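Local coordinates for protein glutamine cyclotransferase (Xanthomonas campestris, PDB 3MBR) that probably catalyses the cyclisation of N-terminal glutamine to pyroglutamate in peptides, as a glutaminyl cyclase built on a calcium-containing five-bladed beta-propeller, at residues Q7-V12 against L188-P193; V11-P16 against D49-R54; N84-V89 against R98-Y103. The protein carries 1 engineered substitution. One frame throughout, in Å; residues are numbered along the deposited sequence.

Interaction 1 of 3, residues Q7-V12 against L188-P193; sequences QGYRVV and LQALVP
Tyr9 lays its ring against Leu188, and one methyl group makes the face contact. Leu188 CD2 sits over the middle of the ring face, 3.5 Å from the Tyr9 ring centroid and only 10° off the normal, a CH-pi contact that reaches all six ring carbons almost evenly. Tyr9 CG lies between the backbone N and the carbonyl carbon (chi1 72°), and the bond to CB points toward 188-193. The same apolar patch continues at Leu191: its side chain and that of Val11 slide past each other in opposite directions, with Leu191 CD2 3.9 Å from Val11 CG2. The hydroxyl end is the wetter side. Here Ala190 CB, on the exposed turn, is 3.5 Å from Tyr9 OH, and a water lying in the ring plane is 2.6 Å from Tyr9 OH. That water also accepts from the amide of Ala190, a water bridge beside the apolar contact. Leu188 and Leu191 both touch Val220 of strand 217-222, and Val11 touches Tyr229 of strand 227-233. The turn follows strand 182-187, the outer strand of the preceding blade, and packs against strand 9-16, the outer strand of the last blade.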
loop_
_atom_site.group_PDB
_atom_site.type_symbol
_atom_site.label_atom_id
_atom_site.label_comp_id
_atom_site.label_asym_id
_atom_site.label_seq_id
_atom_site.Cartn_x
_atom_site.Cartn_y
_atom_site.Cartn_z
ATOM N N GLN A 7 0.153 -15.145 -12.326
ATOM C CA GLN A 7 1.561 -15.288 -12.109
ATOM C C GLN A 7 1.759 -15.996 -10.781
ATOM O O GLN A 7 1.176 -15.646 -9.765
ATOM C CB GLN A 7 2.242 -13.916 -12.142
ATOM C CG GLN A 7 3.717 -13.904 -11.793
ATOM C CD GLN A 7 4.324 -12.595 -12.041
ATOM O OE1 GLN A 7 3.612 -11.549 -11.917
ATOM N NE2 GLN A 7 5.615 -12.558 -12.311
ATOM N N GLY A 8 2.659 -16.982 -10.754
ATOM C CA GLY A 8 2.972 -17.645 -9.510
ATOM C C GLY A 8 3.866 -16.894 -8.544
ATOM O O GLY A 8 4.456 -15.907 -8.882
ATOM N N TYR A 9 4.017 -17.443 -7.378
ATOM C CA TYR A 9 4.918 -16.861 -6.399
ATOM C C TYR A 9 5.347 -17.922 -5.445
ATOM O O TYR A 9 4.711 -19.002 -5.396
ATOM C CB TYR A 9 4.235 -15.697 -5.618
ATOM C CG TYR A 9 3.183 -16.180 -4.646
ATOM C CD1 TYR A 9 3.474 -16.358 -3.301
ATOM C CD2 TYR A 9 1.910 -16.575 -5.127
ATOM C CE1 TYR A 9 2.520 -16.877 -2.390
ATOM C CE2 TYR A 9 0.923 -17.063 -4.258
ATOM C CZ TYR A 9 1.226 -17.253 -2.892
ATOM O OH TYR A 9 0.274 -17.762 -2.062
ATOM N N ARG A 10 6.406 -17.614 -4.695
ATOM C CA ARG A 10 6.787 -18.433 -3.577
ATOM C C ARG A 10 7.023 -17.602 -2.351
ATOM O O ARG A 10 7.438 -16.479 -2.455
ATOM C CB ARG A 10 7.975 -19.306 -3.851
ATOM C CG ARG A 10 9.218 -18.710 -4.044
ATOM C CD ARG A 10 10.359 -19.832 -4.275
ATOM N NE ARG A 10 11.551 -19.055 -4.533
ATOM C CZ ARG A 10 12.429 -18.625 -3.615
ATOM N NH1 ARG A 10 12.328 -18.989 -2.329
ATOM N NH2 ARG A 10 13.434 -17.800 -4.003
ATOM N N VAL A 11 6.736 -18.179 -1.197
ATOM C CA VAL A 11 7.029 -17.545 0.083
ATOM C C VAL A 11 8.502 -17.801 0.367
ATOM O O VAL A 11 8.930 -18.961 0.506
ATOM C CB VAL A 11 6.136 -18.051 1.207
ATOM C CG1 VAL A 11 6.533 -17.533 2.532
ATOM C CG2 VAL A 11 4.643 -17.719 0.928
ATOM N N VAL A 12 9.278 -16.736 0.451
ATOM C CA VAL A 12 10.680 -16.813 0.822
ATOM C C VAL A 12 10.802 -16.998 2.353
ATOM O O VAL A 12 11.581 -17.849 2.844
ATOM C CB VAL A 12 11.442 -15.503 0.367
ATOM C CG1 VAL A 12 12.883 -15.468 0.849
ATOM C CG2 VAL A 12 11.322 -15.240 -1.110
ATOM N N LEU A 188 -3.028 -14.201 -3.936
ATOM C CA LEU A 188 -2.449 -14.515 -2.643
ATOM C C LEU A 188 -3.450 -15.138 -1.666
ATOM O O LEU A 188 -3.255 -15.045 -0.440
ATOM C CB LEU A 188 -1.841 -13.229 -2.044
ATOM C CG LEU A 188 -0.651 -12.729 -2.914
ATOM C CD1 LEU A 188 -0.054 -11.432 -2.265
ATOM C CD2 LEU A 188 0.545 -13.759 -3.001
ATOM N N GLN A 189 -4.505 -15.751 -2.174
ATOM C CA GLN A 189 -5.560 -16.281 -1.239
ATOM C C GLN A 189 -4.931 -17.202 -0.173
ATOM O O GLN A 189 -5.470 -17.313 0.995
ATOM C CB GLN A 189 -6.632 -17.058 -2.027
ATOM C CG GLN A 189 -6.058 -18.218 -2.915
ATOM C CD GLN A 189 -7.096 -19.006 -3.745
ATOM O OE1 GLN A 189 -8.306 -18.798 -3.623
ATOM N NE2 GLN A 189 -6.606 -19.911 -4.611
ATOM N N ALA A 190 -3.895 -17.966 -0.539
ATOM C CA ALA A 190 -3.214 -18.848 0.423
ATOM C C ALA A 190 -2.687 -18.157 1.726
ATOM O O ALA A 190 -2.646 -18.784 2.804
ATOM C CB ALA A 190 -2.067 -19.732 -0.264
ATOM N N LEU A 191 -2.427 -16.859 1.647
ATOM C CA LEU A 191 -1.870 -16.107 2.761
ATOM C C LEU A 191 -2.904 -15.382 3.580
ATOM O O LEU A 191 -2.583 -14.857 4.645
ATOM C CB LEU A 191 -0.921 -15.045 2.177
ATOM C CG LEU A 191 0.222 -15.570 1.246
ATOM C CD1 LEU A 191 1.167 -14.445 0.899
ATOM C CD2 LEU A 191 1.011 -16.734 1.853
ATOM N N VAL A 192 -4.096 -15.227 3.065
ATOM C CA VAL A 192 -5.139 -14.464 3.732
ATOM C C VAL A 192 -5.626 -15.363 4.924
ATOM O O VAL A 192 -5.882 -16.605 4.749
ATOM C CB VAL A 192 -6.197 -13.932 2.700
ATOM C CG1 VAL A 192 -7.340 -13.095 3.400
ATOM C CG2 VAL A 192 -5.531 -13.064 1.648
ATOM N N PRO A 193 -5.635 -14.813 6.158
ATOM C CA PRO A 193 -5.918 -15.645 7.350
ATOM C C PRO A 193 -7.207 -16.394 7.253
ATOM O O PRO A 193 -7.278 -17.554 7.726
ATOM C CB PRO A 193 -6.026 -14.620 8.471
ATOM C CG PRO A 193 -5.000 -13.625 8.088
ATOM C CD PRO A 193 -5.106 -13.487 6.572
HETATM O O HOH W 1 -2.207 -18.011 -2.907
#

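Interaction 2 of 3, residues V11-P16 against D49-R54; sequences VVKRYP and DLETGR
Tyr15 is held between Leu50 and Lys13, one on each face of its ring. Leu50 CD1 stands over the centre of one face, 3.9 Å from the Tyr15 centroid, in a CH-pi contact; the methylene CG of Lys13 lies above the opposite face, shifted toward the rim. The ring edge belongs to Glu51: its carboxylate carbon is in the ring plane, OE1 comes within 3.5 Å of Tyr15 CE2, and the two planes are turned 62° apart. Glu51 reaches this place because its chain bends at chi2 (-72°). Lys13, extended beyond CG, meets it at about a right angle in a salt bridge of 3.6 Å between Lys13 NZ and Glu51 OE1. Two waters bridge the charge pair; one of them accepts from Lys13 NZ and donates to both Tyr15 OH and Glu51 OE2, while Tyr15 OH is also bonded to Glu230. Farther along, Pro16 lies against the turn's backbone, its CD 3.4 Å from Glu51 O, and a CA-H...O contact joins Gly53 to Pro16 O. Gly53, at positive phi, completes a four-residue hairpin loop that contains an ST turn, in which Thr52 OG1 accepts from Arg54 N. The whole is a blade-to-blade junction of a beta-propeller: a first-blade hairpin turn resting on the N-terminal strand that completes the last blade.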
loop_
_atom_site.group_PDB
_atom_site.type_symbol
_atom_site.label_atom_id
_atom_site.label_comp_id
_atom_site.label_asym_id
_atom_site.label_seq_id
_atom_site.Cartn_x
_atom_site.Cartn_y
_atom_site.Cartn_z
ATOM N N VAL A 11 6.736 -18.179 -1.197
ATOM C CA VAL A 11 7.029 -17.545 0.083
ATOM C C VAL A 11 8.502 -17.801 0.367
ATOM O O VAL A 11 8.930 -18.961 0.506
ATOM C CB VAL A 11 6.136 -18.051 1.207
ATOM C CG1 VAL A 11 6.533 -17.533 2.532
ATOM C CG2 VAL A 11 4.643 -17.719 0.928
ATOM N N VAL A 12 9.278 -16.736 0.451
ATOM C CA VAL A 12 10.680 -16.813 0.822
ATOM C C VAL A 12 10.802 -16.998 2.353
ATOM O O VAL A 12 11.581 -17.849 2.844
ATOM C CB VAL A 12 11.442 -15.503 0.367
ATOM C CG1 VAL A 12 12.883 -15.468 0.849
ATOM C CG2 VAL A 12 11.322 -15.240 -1.110
ATOM N N LYS A 13 10.140 -16.137 3.104
ATOM C CA LYS A 13 10.308 -16.069 4.522
ATOM C C LYS A 13 9.080 -15.493 5.188
ATOM O O LYS A 13 8.467 -14.611 4.610
ATOM C CB LYS A 13 11.590 -15.235 4.864
ATOM C CG LYS A 13 11.980 -15.324 6.277
ATOM C CD LYS A 13 13.444 -14.763 6.373
ATOM C CE LYS A 13 13.910 -14.631 7.820
ATOM N NZ LYS A 13 15.402 -14.220 7.926
ATOM N N ARG A 14 8.780 -16.000 6.389
ATOM C CA ARG A 14 7.671 -15.451 7.214
ATOM C C ARG A 14 8.339 -14.683 8.278
ATOM O O ARG A 14 9.316 -15.176 8.900
ATOM C CB ARG A 14 6.782 -16.566 7.807
ATOM C CG ARG A 14 6.215 -17.382 6.659
ATOM C CD ARG A 14 5.504 -18.712 7.108
ATOM N NE ARG A 14 5.159 -19.475 5.876
ATOM C CZ ARG A 14 3.929 -19.723 5.412
ATOM N NH1 ARG A 14 2.825 -19.392 6.122
ATOM N NH2 ARG A 14 3.804 -20.359 4.239
ATOM N N TYR A 15 7.790 -13.534 8.596
ATOM C CA TYR A 15 8.288 -12.660 9.684
ATOM C C TYR A 15 7.116 -12.396 10.630
ATOM O O TYR A 15 5.990 -12.379 10.206
ATOM C CB TYR A 15 8.741 -11.319 9.080
ATOM C CG TYR A 15 9.849 -11.414 8.073
ATOM C CD1 TYR A 15 9.587 -11.664 6.739
ATOM C CD2 TYR A 15 11.183 -11.234 8.511
ATOM C CE1 TYR A 15 10.616 -11.747 5.820
ATOM C CE2 TYR A 15 12.250 -11.312 7.561
ATOM C CZ TYR A 15 11.928 -11.536 6.206
ATOM O OH TYR A 15 12.981 -11.506 5.279
ATOM N N PRO A 16 7.374 -12.169 11.892
ATOM C CA PRO A 16 6.274 -11.829 12.823
ATOM C C PRO A 16 5.620 -10.495 12.457
ATOM O O PRO A 16 6.328 -9.546 12.108
ATOM C CB PRO A 16 6.955 -11.726 14.186
ATOM C CG PRO A 16 8.427 -11.826 13.944
ATOM C CD PRO A 16 8.717 -12.115 12.512
ATOM N N ASP A 49 10.693 -2.806 12.909
ATOM C CA ASP A 49 11.831 -3.694 12.637
ATOM C C ASP A 49 11.328 -4.935 11.876
ATOM O O ASP A 49 10.460 -5.678 12.328
ATOM C CB ASP A 49 12.480 -4.127 13.962
ATOM C CG ASP A 49 13.654 -5.001 13.743
ATOM O OD1 ASP A 49 13.591 -6.220 14.017
ATOM O OD2 ASP A 49 14.626 -4.482 13.151
ATOM N N LEU A 50 11.853 -5.161 10.670
ATOM C CA LEU A 50 11.421 -6.297 9.879
ATOM C C LEU A 50 11.540 -7.631 10.572
ATOM O O LEU A 50 10.627 -8.452 10.551
ATOM C CB LEU A 50 12.209 -6.272 8.540
ATOM C CG LEU A 50 12.041 -7.489 7.662
ATOM C CD1 LEU A 50 10.562 -7.620 7.127
ATOM C CD2 LEU A 50 13.013 -7.552 6.486
ATOM N N GLU A 51 12.698 -7.882 11.141
ATOM C CA GLU A 51 12.998 -9.200 11.575
ATOM C C GLU A 51 12.157 -9.613 12.799
ATOM O O GLU A 51 11.832 -10.791 12.952
ATOM C CB GLU A 51 14.489 -9.278 11.922
ATOM C CG GLU A 51 15.330 -9.161 10.624
ATOM C CD GLU A 51 15.283 -10.383 9.734
ATOM O OE1 GLU A 51 14.688 -11.444 10.068
ATOM O OE2 GLU A 51 15.845 -10.265 8.654
ATOM N N THR A 52 11.784 -8.637 13.621
ATOM C CA THR A 52 11.116 -8.912 14.902
ATOM C C THR A 52 9.647 -8.455 14.880
ATOM O O THR A 52 8.848 -8.888 15.691
ATOM C CB THR A 52 11.806 -8.246 16.085
ATOM O OG1 THR A 52 11.713 -6.833 15.945
ATOM C CG2 THR A 52 13.273 -8.744 16.229
ATOM N N GLY A 53 9.302 -7.590 13.942
ATOM C CA GLY A 53 7.946 -7.006 13.951
ATOM C C GLY A 53 7.721 -5.965 15.037
ATOM O O GLY A 53 6.627 -5.500 15.225
ATOM N N ARG A 54 8.754 -5.645 15.815
ATOM C CA ARG A 54 8.618 -4.692 16.932
ATOM C C ARG A 54 8.587 -3.248 16.427
ATOM O O ARG A 54 9.283 -2.871 15.464
ATOM C CB ARG A 54 9.862 -4.866 17.824
ATOM C CG ARG A 54 9.756 -6.183 18.641
ATOM C CD ARG A 54 11.079 -6.507 19.363
ATOM N NE ARG A 54 10.972 -7.788 20.055
ATOM C CZ ARG A 54 12.000 -8.447 20.591
ATOM N NH1 ARG A 54 13.232 -7.960 20.461
ATOM N NH2 ARG A 54 11.792 -9.602 21.221
HETATM O O HOH W 2 15.648 -11.815 6.440
HETATM O O HOH W 3 15.835 -13.651 10.611
HETATM O O HOH W 4 7.798 -7.975 10.397
#

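Interaction 3 of 3, residues N84-V89 against R98-Y103; sequences NHEGFV and RARFRY
Residues Glu86 to Val89 and Arg98 to Arg102 pair as the antiparallel outer hairpin of a propeller blade, strand 96-102 being the edge strand of the four-stranded sheet. The axes of strand segments 86-89 and 98-102 approach to 4.5 Å. Gly87 with Phe101 and Val89 with Ala99 are the hydrogen-bonded pairs, and the bond from Gly87 N to Phe101 O is nearly straight at 175°. Where Arg98 and Ala99 both face Val89, the ladder has a classic beta bulge, and Val89 O accepts from both amides. On the face of Glu86 and Phe88, Glu86 OE2 faces both Arg100 and Arg102, and Arg102 NH1 lies over a face of the Arg100 guanidinium, toward its rim. Glu86 lies side by side with Arg102 in a salt bridge, although the modelled separation of Glu86 OE2 and Arg102 NH1 is doubtfully short; toward Arg100 NE the same oxygen makes only a long, charge-only contact at 3.6 Å, well out of the guanidinium plane. Beside them Phe88 meets Tyr65 edge to face. On the other face the Val89 and Phe101 side chains cross at about a right angle, with Val89 CG2 4.0 Å from Phe101 CE2, and Phe101 also touches Ile78. Tyr103 follows the edge strand: its amide bonds to His85 O, which also lies over the centre of the Tyr103 ring, and its hydroxyl is bonded to Thr81 N. Phe101 CG lies between the backbone N and the carbonyl carbon (chi1 59°), and its ring meets Gly87, whose CA is 3.7 Å from the ring centroid and 17° off its normal.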
loop_
_atom_site.group_PDB
_atom_site.type_symbol
_atom_site.label_atom_id
_atom_site.label_comp_id
_atom_site.label_asym_id
_atom_site.label_seq_id
_atom_site.Cartn_x
_atom_site.Cartn_y
_atom_site.Cartn_z
ATOM N N ASN A 84 -11.464 12.160 5.530
ATOM C CA ASN A 84 -11.283 13.526 6.019
ATOM C C ASN A 84 -10.851 14.546 4.976
ATOM O O ASN A 84 -10.796 15.761 5.307
ATOM C CB ASN A 84 -10.380 13.604 7.267
ATOM C CG ASN A 84 -10.797 12.620 8.366
ATOM O OD1 ASN A 84 -10.098 11.614 8.620
ATOM N ND2 ASN A 84 -11.954 12.870 8.995
ATOM N N HIS A 85 -10.549 14.075 3.753
ATOM C CA HIS A 85 -10.179 14.922 2.590
ATOM C C HIS A 85 -8.753 15.467 2.717
ATOM O O HIS A 85 -8.203 16.142 1.800
ATOM C CB HIS A 85 -11.280 15.969 2.341
ATOM C CG HIS A 85 -12.597 15.314 2.087
ATOM N ND1 HIS A 85 -12.790 14.436 1.039
ATOM C CD2 HIS A 85 -13.767 15.347 2.779
ATOM C CE1 HIS A 85 -14.033 13.984 1.075
ATOM N NE2 HIS A 85 -14.641 14.511 2.126
ATOM N N GLU A 86 -8.137 15.067 3.816
ATOM C CA GLU A 86 -6.956 15.719 4.325
ATOM C C GLU A 86 -5.790 14.758 4.290
ATOM O O GLU A 86 -5.955 13.566 4.462
ATOM C CB GLU A 86 -7.137 16.350 5.745
ATOM C CG GLU A 86 -7.893 17.698 5.726
ATOM C CD GLU A 86 -7.723 18.534 7.042
ATOM O OE1 GLU A 86 -8.459 18.233 8.034
ATOM O OE2 GLU A 86 -6.901 19.520 7.064
ATOM N N GLY A 87 -4.629 15.298 3.945
ATOM C CA GLY A 87 -3.410 14.520 4.011
ATOM C C GLY A 87 -2.401 15.201 4.886
ATOM O O GLY A 87 -2.510 16.384 5.162
ATOM N N PHE A 88 -1.380 14.473 5.291
ATOM C CA PHE A 88 -0.325 14.987 6.163
ATOM C C PHE A 88 1.039 14.663 5.625
ATOM O O PHE A 88 1.227 13.623 4.941
ATOM C CB PHE A 88 -0.520 14.324 7.535
ATOM C CG PHE A 88 -1.913 14.748 8.142
ATOM C CD1 PHE A 88 -2.940 13.850 8.300
ATOM C CD2 PHE A 88 -2.174 16.091 8.341
ATOM C CE1 PHE A 88 -4.186 14.221 8.876
ATOM C CE2 PHE A 88 -3.465 16.531 8.835
ATOM C CZ PHE A 88 -4.458 15.571 9.038
ATOM N N VAL A 89 1.954 15.539 5.916
ATOM C CA VAL A 89 3.343 15.260 5.571
ATOM C C VAL A 89 4.112 15.295 6.864
ATOM O O VAL A 89 4.013 16.307 7.584
ATOM C CB VAL A 89 3.924 16.336 4.569
ATOM C CG1 VAL A 89 5.399 16.092 4.292
ATOM C CG2 VAL A 89 3.051 16.474 3.275
ATOM N N ARG A 98 4.544 17.945 9.690
ATOM C CA ARG A 98 5.140 19.206 9.199
ATOM C C ARG A 98 4.280 20.018 8.298
ATOM O O ARG A 98 4.444 21.224 8.215
ATOM C CB ARG A 98 6.388 18.873 8.375
ATOM C CG ARG A 98 7.508 18.322 9.223
ATOM C CD ARG A 98 7.719 19.171 10.479
ATOM N NE ARG A 98 9.120 19.189 10.887
ATOM C CZ ARG A 98 9.625 18.346 11.770
ATOM N NH1 ARG A 98 8.820 17.456 12.306
ATOM N NH2 ARG A 98 10.911 18.373 12.113
ATOM N N ALA A 99 3.348 19.350 7.662
ATOM C CA ALA A 99 2.461 20.009 6.742
ATOM C C ALA A 99 1.185 19.264 6.547
ATOM O O ALA A 99 1.062 18.062 6.863
ATOM C CB ALA A 99 3.161 20.261 5.374
ATOM N N ARG A 100 0.217 19.956 5.929
ATOM C CA ARG A 100 -1.045 19.312 5.638
ATOM C C ARG A 100 -1.512 19.703 4.254
ATOM O O ARG A 100 -1.058 20.702 3.722
ATOM C CB ARG A 100 -2.111 19.682 6.684
ATOM C CG ARG A 100 -2.534 21.134 6.670
ATOM C CD ARG A 100 -4.083 21.019 6.512
ATOM N NE ARG A 100 -4.683 22.291 6.331
ATOM C CZ ARG A 100 -4.914 22.888 5.158
ATOM N NH1 ARG A 100 -4.644 22.260 3.993
ATOM N NH2 ARG A 100 -5.442 24.131 5.167
ATOM N N PHE A 101 -2.377 18.919 3.672
ATOM C CA PHE A 101 -2.848 19.276 2.334
ATOM C C PHE A 101 -4.259 18.702 2.194
ATOM O O PHE A 101 -4.690 17.923 3.068
ATOM C CB PHE A 101 -1.908 18.752 1.213
ATOM C CG PHE A 101 -1.711 17.235 1.177
ATOM C CD1 PHE A 101 -2.478 16.414 0.337
ATOM C CD2 PHE A 101 -0.776 16.622 1.986
ATOM C CE1 PHE A 101 -2.249 14.987 0.302
ATOM C CE2 PHE A 101 -0.559 15.277 1.950
ATOM C CZ PHE A 101 -1.292 14.453 1.083
ATOM N N ARG A 102 -4.990 19.147 1.161
ATOM C CA ARG A 102 -6.375 18.710 0.965
ATOM C C ARG A 102 -6.532 18.205 -0.414
ATOM O O ARG A 102 -5.844 18.667 -1.332
ATOM C CB ARG A 102 -7.363 19.850 1.199
ATOM C CG ARG A 102 -7.969 19.817 2.600
ATOM C CD ARG A 102 -9.198 20.774 2.646
ATOM N NE ARG A 102 -9.458 21.470 3.923
ATOM C CZ ARG A 102 -8.693 21.467 5.026
ATOM N NH1 ARG A 102 -7.535 20.794 5.078
ATOM N NH2 ARG A 102 -9.098 22.159 6.093
ATOM N N TYR A 103 -7.384 17.199 -0.588
ATOM C CA TYR A 103 -7.614 16.650 -1.906
ATOM C C TYR A 103 -9.091 16.288 -2.078
ATOM O O TYR A 103 -9.811 16.068 -1.088
ATOM C CB TYR A 103 -6.719 15.419 -2.152
ATOM C CG TYR A 103 -6.795 14.410 -1.005
ATOM C CD1 TYR A 103 -7.867 13.471 -0.934
ATOM C CD2 TYR A 103 -5.852 14.399 0.002
ATOM C CE1 TYR A 103 -7.962 12.530 0.123
ATOM C CE2 TYR A 103 -5.951 13.478 1.060
ATOM C CZ TYR A 103 -6.979 12.551 1.096
ATOM O OH TYR A 103 -7.055 11.661 2.126
HETATM O O HOH W 5 -10.320 11.797 2.327
#

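Overall arrangement
Interactions 1 and 2 follow one another along strand 9-16, their centres 15 Å apart and with Val11 and Val12 in common. Because this N-terminal strand completes the sheet whose other strands, 206-212, 217-222 and 227-233, come from the end of the chain, it closes the propeller ring in the manner called molecular velcro. Interactions 1 and 2 join this closing strand to the blades next to it. Interaction 3, which joins neighbouring strands of one blade, has its centre about 34 Å from that of interaction 1, on the opposite side of the chain's centre, and about 31 Å from that of interaction 2. Along the chain it follows interaction 2 and falls within the span of interaction 1.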